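Local coordinates for protein alpha-1,2-mannosyltransferase (Ktr4), putative (Neosartorya fumigata, PDB 7BOP) that belongs to a fungal family of GT-A-fold glycosyltransferases and holds guanosine-5'-diphosphate and a manganese ion in its pocket, at residues S262-H267 and A371-R376; N55-N60 and S64-A69; A298-L303 and G307-E312. One frame throughout, in Å; residues are numbered along the deposited sequence.

In the fold
Contact 3 is the buried one of the three, whereas contacts 1 and 2 lie at the surface, on opposite sides of the chain's centre with their own centres about 41 Å apart. Chemistry follows place. Contact 3 joins helix 294-306 to the short, weakly bonded helix at about 308-311 through phenylalanine and leucine side chains and one backbone bond. In contact 1 the start of helix 265-270 meets the loop before helix 376-382 through an arginine, a glutamate and water. Contact 2 uses no helix: an arginine clasps backbone carbonyls in the loop before strand 69-74, and Asn55 O of the same loop binds a sodium ion. Contact 3 falls between the two segments of contact 1 in sequence, yet they do not touch.

Contact 1 of 3, residues S262-H267 and A371-R376; sequences SLRPDH and AKEDCR
The guanidinium group of Arg264 points its NH1 at the carboxylate of Glu373, and the two flat groups are strongly twisted, their planes 70° apart. Arg264 NH1 donates weakly to both oxygens of Glu373 in a forked salt bridge, 3.1 Å to OE1 and 3.2 Å to OE2. Glu373 sets out away from Arg264, but a bend at chi2 (-51°) brings its carboxylate back. Water 1 reinforces the pair by accepting from Arg264 NH2 and donating to Glu373 OE2, and water 2 joins OE1 to NE2 of His267. The faces of the guanidinium are used as well: CE1 of His267 lies over one and CD of Lys372 over the opposite one, 3.3 Å from Arg264 NH2, the arginine and lysine side chains crossing at about a right angle. Lysine suits this place because its methylenes can pack here while the chain, bent at chi3 and chi4, carries NZ off to Phe369 O. Asp374 OD1 accepts from Arg376 N, a capping bond, and its carboxylate is gripped side-on by Arg376 NE and NH2; Cys375 is disulfide-bonded to Cys277. Arg264 is the N-cap residue of helix 265-270, and the arrangement is a hydrated surface salt bridge between a helix start and a disulfide-bonded loop.

Contact 2 of 3, residues N55-N60 and S64-A69; sequences NDYAPN and SARTNA. With NA (sodium ion), chain I.
Arg66 reaches back along Tyr57 and closes its guanidinium end on the backbone of an earlier part of the same loop. Arg66 NH1 and NH2 both grip Ala58 O end-on, NH2 at 2.9 Å with an N-H...O angle of 156° and NH1 at 3.2 Å. The oxygen lies within 1° of the guanidinium plane, and both nitrogens come from the same face of the carbonyl. NH1 adds a weak bond to Tyr57 O and a hydrogen bond to Phe98 O. Arginine suits the place because its planar end carries several N-H groups and can serve several carbonyls at once; the bend at chi3 (-77°) turns it to them, with Ser64 OG over one face.

The tight part lies around Tyr57. The methyl of Ala65 sits over the ring face in a CH-pi contact, its CB 3.5 Å from CZ of Tyr57, while CG of Arg66 meets the ring edge. The small alanine side chain is consistent with the close approach of the backbones, in which Ala65 N donates to Asp56 O at 2.8 Å. The buried phenol is satisfied outside the two segments, its OH bonded to Asp206.

The other side is looser and wetter. Ala58 is exposed and contributes mainly its carbonyl. Asn55 turns its carbonyl O to the sodium ion at 2.2 Å, and Ala52 O and waters 3 and 4 also bind the metal; water 3 accepts from Tyr57 N as well. Asp56 sends OD2 to Ser61, while its OD1 takes Ala58 N at 3.1 Å. The irregular loop leading into strand 69-74 is thus folded by two named turns: an Asx turn at Asp56 and, where Ser64 OG accepts from Arg66 N, an ST turn.

Contact 3 of 3, residues A298-L303 and G307-E312; sequences AYFNHL and GGFFYE
Phe300 and Phe309 meet where two consecutive helices of a GT-A-clan glycosyltransferase, 294-306 and the short, weakly bonded one at about 308-311, are joined at Gly307, a glycine of positive phi that follows the first. In Phe300, CG anti to the backbone N (chi1 166°) sends the ring out from the helix to where Phe309 CE2 meets it. Phe309 differs: its CG lies beside the backbone N, anti to the carbonyl carbon, and its ring comes back toward the first helix. The rings lie obliquely, planes at 38° and centroids 5.7 Å apart, with CE1 of Phe300 3.5 Å from CE2 of Phe309. The same CE2 also reaches CB of Leu303. Leucine suits this buried spot because its side chain touches Leu234 and Val319 while CB meets the Phe309 ring; Val319 also touches Phe309. Glycine suits position 307, where a CB would be jammed against the preceding carbonyl O. The first helix closes with Gly307 N donating to Leu303 O, 3.2 Å away, and Gly307 O then accepts from Phe310 N and Tyr311 N, which approach from opposite faces of its carbonyl plane.

Contact 1 of 3, residues S262-H267 and A371-R376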
loop_
_atom_site.group_PDB
_atom_site.type_symbol
_atom_site.label_atom_id
_atom_site.label_comp_id
_atom_site.label_asym_id
_atom_site.label_seq_id
_atom_site.Cartn_x
_atom_site.Cartn_y
_atom_site.Cartn_z
ATOM N N SER A 262 13.857 7.404 17.287
ATOM C CA SER A 262 15.147 6.816 17.652
ATOM C C SER A 262 16.072 6.569 16.450
ATOM O O SER A 262 17.284 6.466 16.630
ATOM C CB SER A 262 14.926 5.520 18.442
ATOM O OG SER A 262 14.348 4.515 17.624
ATOM N N LEU A 263 15.521 6.478 15.236
ATOM C CA LEU A 263 16.330 6.245 14.029
ATOM C C LEU A 263 16.693 7.514 13.282
ATOM O O LEU A 263 17.850 7.710 12.913
ATOM C CB LEU A 263 15.607 5.306 13.064
ATOM C CG LEU A 263 15.292 3.888 13.518
ATOM C CD1 LEU A 263 14.838 3.066 12.314
ATOM C CD2 LEU A 263 16.492 3.247 14.192
ATOM N N ARG A 264 15.688 8.345 13.011
ATOM C CA ARG A 264 15.858 9.572 12.243
ATOM C C ARG A 264 15.084 10.678 12.951
ATOM O O ARG A 264 14.029 11.107 12.479
ATOM C CB ARG A 264 15.400 9.370 10.798
ATOM C CG ARG A 264 16.159 8.242 10.115
ATOM C CD ARG A 264 15.791 8.076 8.663
ATOM N NE ARG A 264 16.312 9.146 7.827
ATOM C CZ ARG A 264 16.038 9.285 6.534
ATOM N NH1 ARG A 264 15.235 8.422 5.911
ATOM N NH2 ARG A 264 16.552 10.303 5.854
ATOM N N PRO A 265 15.605 11.144 14.107
ATOM C CA PRO A 265 14.862 12.134 14.899
ATOM C C PRO A 265 14.494 13.428 14.166
ATOM O O PRO A 265 13.484 14.047 14.511
ATOM C CB PRO A 265 15.788 12.411 16.104
ATOM C CG PRO A 265 17.127 11.876 15.719
ATOM C CD PRO A 265 16.859 10.739 14.773
ATOM N N ASP A 266 15.264 13.825 13.156
ATOM C CA ASP A 266 14.923 15.027 12.392
ATOM C C ASP A 266 13.683 14.863 11.501
ATOM O O ASP A 266 12.975 15.844 11.223
ATOM C CB ASP A 266 16.119 15.523 11.576
ATOM C CG ASP A 266 17.297 15.969 12.460
ATOM O OD1 ASP A 266 17.096 16.305 13.658
ATOM O OD2 ASP A 266 18.438 15.993 11.941
ATOM N N HIS A 267 13.414 13.642 11.052
ATOM C CA HIS A 267 12.143 13.369 10.375
ATOM C C HIS A 267 10.973 13.555 11.318
ATOM O O HIS A 267 9.992 14.180 10.955
ATOM C CB HIS A 267 12.093 11.961 9.792
ATOM C CG HIS A 267 12.599 11.879 8.395
ATOM N ND1 HIS A 267 13.846 12.336 8.028
ATOM C CD2 HIS A 267 12.027 11.389 7.271
ATOM C CE1 HIS A 267 14.023 12.129 6.734
ATOM N NE2 HIS A 267 12.935 11.555 6.252
ATOM N N ALA A 371 19.807 3.767 1.481
ATOM C CA ALA A 371 19.751 2.756 2.545
ATOM C C ALA A 371 18.968 3.205 3.779
ATOM O O ALA A 371 18.264 2.404 4.396
ATOM C CB ALA A 371 21.160 2.330 2.956
ATOM N N LYS A 372 19.080 4.486 4.126
ATOM C CA LYS A 372 18.416 5.023 5.327
ATOM C C LYS A 372 16.889 5.177 5.227
ATOM O O LYS A 372 16.249 5.564 6.198
ATOM C CB LYS A 372 19.048 6.363 5.729
ATOM C CG LYS A 372 18.813 7.517 4.779
ATOM C CD LYS A 372 19.399 8.820 5.319
ATOM C CE LYS A 372 20.896 8.919 5.082
ATOM N NZ LYS A 372 21.200 9.225 3.654
ATOM N N GLU A 373 16.316 4.905 4.057
ATOM C CA GLU A 373 14.880 5.007 3.868
ATOM C C GLU A 373 14.101 3.797 4.387
ATOM O O GLU A 373 12.876 3.862 4.470
ATOM C CB GLU A 373 14.549 5.273 2.393
ATOM C CG GLU A 373 15.160 6.554 1.823
ATOM C CD GLU A 373 14.888 7.789 2.661
ATOM O OE1 GLU A 373 13.778 7.942 3.192
ATOM O OE2 GLU A 373 15.791 8.616 2.814
ATOM N N ASP A 374 14.797 2.726 4.773
ATOM C CA ASP A 374 14.155 1.525 5.308
ATOM C C ASP A 374 13.732 1.789 6.751
ATOM O O ASP A 374 14.571 2.100 7.594
ATOM C CB ASP A 374 15.140 0.351 5.242
ATOM C CG ASP A 374 14.538 -0.984 5.658
ATOM O OD1 ASP A 374 13.304 -1.126 5.821
ATOM O OD2 ASP A 374 15.330 -1.931 5.810
ATOM N N CYS A 375 12.438 1.661 7.045
ATOM C CA CYS A 375 11.964 1.855 8.419
ATOM C C CYS A 375 11.630 0.549 9.142
ATOM O O CYS A 375 11.218 0.573 10.300
ATOM C CB CYS A 375 10.771 2.800 8.444
ATOM S SG CYS A 375 10.288 3.256 10.128
ATOM N N ARG A 376 11.862 -0.599 8.508
ATOM C CA ARG A 376 11.576 -1.882 9.162
ATOM C C ARG A 376 12.243 -2.081 10.534
ATOM O O ARG A 376 11.618 -2.661 11.406
ATOM C CB ARG A 376 11.910 -3.054 8.244
ATOM C CG ARG A 376 10.936 -3.222 7.078
ATOM C CD ARG A 376 11.368 -4.308 6.102
ATOM N NE ARG A 376 12.755 -4.084 5.716
ATOM C CZ ARG A 376 13.646 -5.017 5.401
ATOM N NH1 ARG A 376 13.325 -6.316 5.342
ATOM N NH2 ARG A 376 14.891 -4.627 5.134
HETATM O O HOH W 1 15.570 11.417 3.539
HETATM O O HOH W 2 12.807 10.470 3.669
#

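Contact 2 of 3, residues N55-N60 and S64-A69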
loop_
_atom_site.group_PDB
_atom_site.type_symbol
_atom_site.label_atom_id
_atom_site.label_comp_id
_atom_site.label_asym_id
_atom_site.label_seq_id
_atom_site.Cartn_x
_atom_site.Cartn_y
_atom_site.Cartn_z
ATOM N N ASN A 55 -7.925 -27.769 -5.158
ATOM C CA ASN A 55 -9.175 -27.011 -5.172
ATOM C C ASN A 55 -9.556 -26.647 -6.586
ATOM O O ASN A 55 -8.715 -26.655 -7.490
ATOM C CB ASN A 55 -9.038 -25.721 -4.359
ATOM C CG ASN A 55 -9.079 -25.975 -2.872
ATOM O OD1 ASN A 55 -10.148 -26.196 -2.314
ATOM N ND2 ASN A 55 -7.916 -25.966 -2.225
ATOM N N ASP A 56 -10.827 -26.300 -6.750
ATOM C CA ASP A 56 -11.332 -25.761 -7.996
ATOM C C ASP A 56 -11.044 -24.256 -8.063
ATOM O O ASP A 56 -11.781 -23.464 -7.507
ATOM C CB ASP A 56 -12.843 -26.017 -8.088
ATOM C CG ASP A 56 -13.462 -25.458 -9.347
ATOM O OD1 ASP A 56 -12.727 -24.988 -10.250
ATOM O OD2 ASP A 56 -14.714 -25.504 -9.424
ATOM N N TYR A 57 -9.976 -23.882 -8.756
ATOM C CA TYR A 57 -9.665 -22.485 -9.040
ATOM C C TYR A 57 -9.732 -22.204 -10.544
ATOM O O TYR A 57 -9.114 -21.259 -11.033
ATOM C CB TYR A 57 -8.289 -22.111 -8.461
ATOM C CG TYR A 57 -8.306 -21.781 -6.977
ATOM C CD1 TYR A 57 -8.758 -20.543 -6.521
ATOM C CD2 TYR A 57 -7.831 -22.685 -6.038
ATOM C CE1 TYR A 57 -8.761 -20.231 -5.159
ATOM C CE2 TYR A 57 -7.821 -22.387 -4.676
ATOM C CZ TYR A 57 -8.278 -21.157 -4.243
ATOM O OH TYR A 57 -8.261 -20.871 -2.900
ATOM N N ALA A 58 -10.520 -22.992 -11.282
ATOM C CA ALA A 58 -10.699 -22.757 -12.715
ATOM C C ALA A 58 -11.272 -21.351 -12.949
ATOM O O ALA A 58 -12.150 -20.907 -12.204
ATOM C CB ALA A 58 -11.606 -23.821 -13.340
ATOM N N PRO A 59 -10.772 -20.649 -13.979
ATOM C CA PRO A 59 -11.138 -19.240 -14.171
ATOM C C PRO A 59 -12.631 -18.989 -14.417
ATOM O O PRO A 59 -13.141 -17.941 -14.021
ATOM C CB PRO A 59 -10.306 -18.809 -15.382
ATOM C CG PRO A 59 -9.896 -20.064 -16.052
ATOM C CD PRO A 59 -9.848 -21.134 -15.017
ATOM N N ASN A 60 -13.321 -19.937 -15.042
ATOM C CA ASN A 60 -14.747 -19.764 -15.340
ATOM C C ASN A 60 -15.680 -20.689 -14.544
ATOM O O ASN A 60 -16.873 -20.730 -14.819
ATOM C CB ASN A 60 -14.954 -19.901 -16.851
ATOM C CG ASN A 60 -14.175 -18.852 -17.626
ATOM O OD1 ASN A 60 -14.283 -17.661 -17.343
ATOM N ND2 ASN A 60 -13.367 -19.285 -18.581
ATOM N N SER A 64 -15.976 -22.196 -7.610
ATOM C CA SER A 64 -14.552 -22.118 -7.320
ATOM C C SER A 64 -14.297 -21.897 -5.847
ATOM O O SER A 64 -15.191 -21.531 -5.089
ATOM C CB SER A 64 -13.877 -20.985 -8.112
ATOM O OG SER A 64 -14.068 -19.720 -7.499
ATOM N N ALA A 65 -13.042 -22.083 -5.470
ATOM C CA ALA A 65 -12.590 -21.852 -4.109
ATOM C C ALA A 65 -12.269 -20.368 -3.816
ATOM O O ALA A 65 -11.784 -20.056 -2.727
ATOM C CB ALA A 65 -11.375 -22.730 -3.827
ATOM N N ARG A 66 -12.546 -19.466 -4.755
ATOM C CA ARG A 66 -12.240 -18.049 -4.572
ATOM C C ARG A 66 -13.187 -17.389 -3.587
ATOM O O ARG A 66 -14.402 -17.592 -3.642
ATOM C CB ARG A 66 -12.288 -17.301 -5.904
ATOM C CG ARG A 66 -11.149 -17.659 -6.838
ATOM C CD ARG A 66 -11.198 -16.807 -8.088
ATOM N NE ARG A 66 -12.229 -17.264 -9.023
ATOM C CZ ARG A 66 -12.110 -18.301 -9.856
ATOM N NH1 ARG A 66 -11.002 -19.045 -9.889
ATOM N NH2 ARG A 66 -13.124 -18.612 -10.664
ATOM N N THR A 67 -12.629 -16.591 -2.681
ATOM C CA THR A 67 -13.449 -15.744 -1.824
ATOM C C THR A 67 -13.765 -14.449 -2.577
ATOM O O THR A 67 -13.399 -14.314 -3.743
ATOM C CB THR A 67 -12.797 -15.526 -0.442
ATOM O OG1 THR A 67 -13.763 -14.936 0.437
ATOM C CG2 THR A 67 -11.539 -14.631 -0.534
ATOM N N ASN A 68 -14.472 -13.519 -1.939
ATOM C CA ASN A 68 -14.885 -12.273 -2.599
ATOM C C ASN A 68 -13.770 -11.210 -2.542
ATOM O O ASN A 68 -13.781 -10.284 -1.715
ATOM C CB ASN A 68 -16.226 -11.742 -2.082
ATOM C CG ASN A 68 -16.254 -11.519 -0.587
ATOM O OD1 ASN A 68 -15.564 -12.198 0.171
ATOM N ND2 ASN A 68 -17.079 -10.570 -0.148
ATOM N N ALA A 69 -12.824 -11.369 -3.458
ATOM C CA ALA A 69 -11.626 -10.538 -3.517
ATOM C C ALA A 69 -11.259 -10.257 -4.964
ATOM O O ALA A 69 -11.664 -10.996 -5.870
ATOM C CB ALA A 69 -10.480 -11.227 -2.788
HETATM NA NA NA I . -7.144 -27.002 -9.038
HETATM O O HOH W 3 -7.935 -25.220 -10.391
HETATM O O HOH W 4 -5.495 -27.790 -10.439
#

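Contact 3 of 3, residues A298-L303 and G307-E312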
loop_
_atom_site.group_PDB
_atom_site.type_symbol
_atom_site.label_atom_id
_atom_site.label_comp_id
_atom_site.label_asym_id
_atom_site.label_seq_id
_atom_site.Cartn_x
_atom_site.Cartn_y
_atom_site.Cartn_z
ATOM N N ALA A 298 -14.225 7.832 9.446
ATOM C CA ALA A 298 -14.327 9.119 10.156
ATOM C C ALA A 298 -12.982 9.862 10.126
ATOM O O ALA A 298 -12.948 11.079 9.937
ATOM C CB ALA A 298 -14.788 8.916 11.592
ATOM N N TYR A 299 -11.889 9.117 10.299
ATOM C CA TYR A 299 -10.532 9.666 10.189
ATOM C C TYR A 299 -10.303 10.256 8.808
ATOM O O TYR A 299 -9.850 11.403 8.685
ATOM C CB TYR A 299 -9.489 8.590 10.514
ATOM C CG TYR A 299 -8.045 9.028 10.370
ATOM C CD1 TYR A 299 -7.551 10.112 11.096
ATOM C CD2 TYR A 299 -7.160 8.342 9.528
ATOM C CE1 TYR A 299 -6.225 10.510 10.976
ATOM C CE2 TYR A 299 -5.828 8.737 9.409
ATOM C CZ TYR A 299 -5.367 9.815 10.133
ATOM O OH TYR A 299 -4.046 10.217 10.022
ATOM N N PHE A 300 -10.650 9.505 7.759
ATOM C CA PHE A 300 -10.497 10.030 6.414
ATOM C C PHE A 300 -11.281 11.335 6.232
ATOM O O PHE A 300 -10.746 12.312 5.716
ATOM C CB PHE A 300 -10.903 9.043 5.312
ATOM C CG PHE A 300 -11.059 9.716 3.988
ATOM C CD1 PHE A 300 -9.936 10.131 3.284
ATOM C CD2 PHE A 300 -12.319 10.057 3.505
ATOM C CE1 PHE A 300 -10.060 10.815 2.084
ATOM C CE2 PHE A 300 -12.452 10.743 2.301
ATOM C CZ PHE A 300 -11.319 11.123 1.592
ATOM N N ASN A 301 -12.550 11.344 6.641
ATOM C CA ASN A 301 -13.378 12.537 6.464
ATOM C C ASN A 301 -12.842 13.739 7.222
ATOM O O ASN A 301 -12.903 14.851 6.707
ATOM C CB ASN A 301 -14.838 12.275 6.828
ATOM C CG ASN A 301 -15.532 11.399 5.809
ATOM O OD1 ASN A 301 -15.358 11.576 4.605
ATOM N ND2 ASN A 301 -16.322 10.454 6.282
ATOM N N HIS A 302 -12.315 13.513 8.423
ATOM C CA HIS A 302 -11.624 14.563 9.167
ATOM C C HIS A 302 -10.458 15.158 8.356
ATOM O O HIS A 302 -10.341 16.384 8.203
ATOM C CB HIS A 302 -11.101 14.009 10.490
ATOM C CG HIS A 302 -10.360 15.015 11.306
ATOM N ND1 HIS A 302 -9.014 15.267 11.138
ATOM C CD2 HIS A 302 -10.781 15.854 12.275
ATOM C CE1 HIS A 302 -8.640 16.217 11.974
ATOM N NE2 HIS A 302 -9.692 16.587 12.682
ATOM N N LEU A 303 -9.605 14.288 7.827
ATOM C CA LEU A 303 -8.470 14.731 6.999
ATOM C C LEU A 303 -8.942 15.454 5.735
ATOM O O LEU A 303 -8.344 16.451 5.301
ATOM C CB LEU A 303 -7.592 13.540 6.617
ATOM C CG LEU A 303 -6.889 12.780 7.742
ATOM C CD1 LEU A 303 -6.047 11.680 7.101
ATOM C CD2 LEU A 303 -6.030 13.674 8.643
ATOM N N GLY A 307 -8.090 19.600 4.694
ATOM C CA GLY A 307 -7.563 20.132 3.439
ATOM C C GLY A 307 -6.172 19.685 3.028
ATOM O O GLY A 307 -5.736 19.981 1.911
ATOM N N GLY A 308 -5.491 18.943 3.904
ATOM C CA GLY A 308 -4.115 18.542 3.674
ATOM C C GLY A 308 -3.831 17.607 2.512
ATOM O O GLY A 308 -2.684 17.530 2.075
ATOM N N PHE A 309 -4.845 16.919 1.981
ATOM C CA PHE A 309 -4.674 16.214 0.701
ATOM C C PHE A 309 -4.332 17.157 -0.451
ATOM O O PHE A 309 -3.693 16.732 -1.424
ATOM C CB PHE A 309 -5.905 15.360 0.337
ATOM C CG PHE A 309 -6.062 14.140 1.201
ATOM C CD1 PHE A 309 -5.091 13.142 1.195
ATOM C CD2 PHE A 309 -7.171 13.987 2.035
ATOM C CE1 PHE A 309 -5.218 12.021 2.008
ATOM C CE2 PHE A 309 -7.303 12.863 2.841
ATOM C CZ PHE A 309 -6.329 11.883 2.836
ATOM N N PHE A 310 -4.762 18.418 -0.347
ATOM C CA PHE A 310 -4.509 19.426 -1.381
ATOM C C PHE A 310 -3.544 20.513 -0.965
ATOM O O PHE A 310 -2.670 20.859 -1.750
ATOM C CB PHE A 310 -5.833 20.009 -1.875
ATOM C CG PHE A 310 -6.687 18.980 -2.518
ATOM C CD1 PHE A 310 -6.444 18.600 -3.828
ATOM C CD2 PHE A 310 -7.643 18.301 -1.788
ATOM C CE1 PHE A 310 -7.187 17.596 -4.421
ATOM C CE2 PHE A 310 -8.403 17.309 -2.377
ATOM C CZ PHE A 310 -8.167 16.947 -3.693
ATOM N N TYR A 311 -3.682 21.048 0.247
ATOM C CA TYR A 311 -2.772 22.110 0.718
ATOM C C TYR A 311 -1.409 21.580 1.134
ATOM O O TYR A 311 -0.427 22.330 1.183
ATOM C CB TYR A 311 -3.403 22.923 1.854
ATOM C CG TYR A 311 -4.794 23.458 1.542
ATOM C CD1 TYR A 311 -5.102 24.001 0.285
ATOM C CD2 TYR A 311 -5.799 23.434 2.509
ATOM C CE1 TYR A 311 -6.371 24.499 0.003
ATOM C CE2 TYR A 311 -7.072 23.930 2.236
ATOM C CZ TYR A 311 -7.354 24.456 0.985
ATOM O OH TYR A 311 -8.608 24.944 0.720
ATOM N N GLU A 312 -1.351 20.288 1.451
ATOM C CA GLU A 312 -0.089 19.582 1.604
ATOM C C GLU A 312 -0.150 18.459 0.581
ATOM O O GLU A 312 -0.963 18.545 -0.338
ATOM C CB GLU A 312 0.095 19.129 3.060
ATOM C CG GLU A 312 0.306 20.320 3.976
ATOM C CD GLU A 312 0.320 19.991 5.457
ATOM O OE1 GLU A 312 0.623 18.843 5.863
ATOM O OE2 GLU A 312 0.049 20.922 6.246
#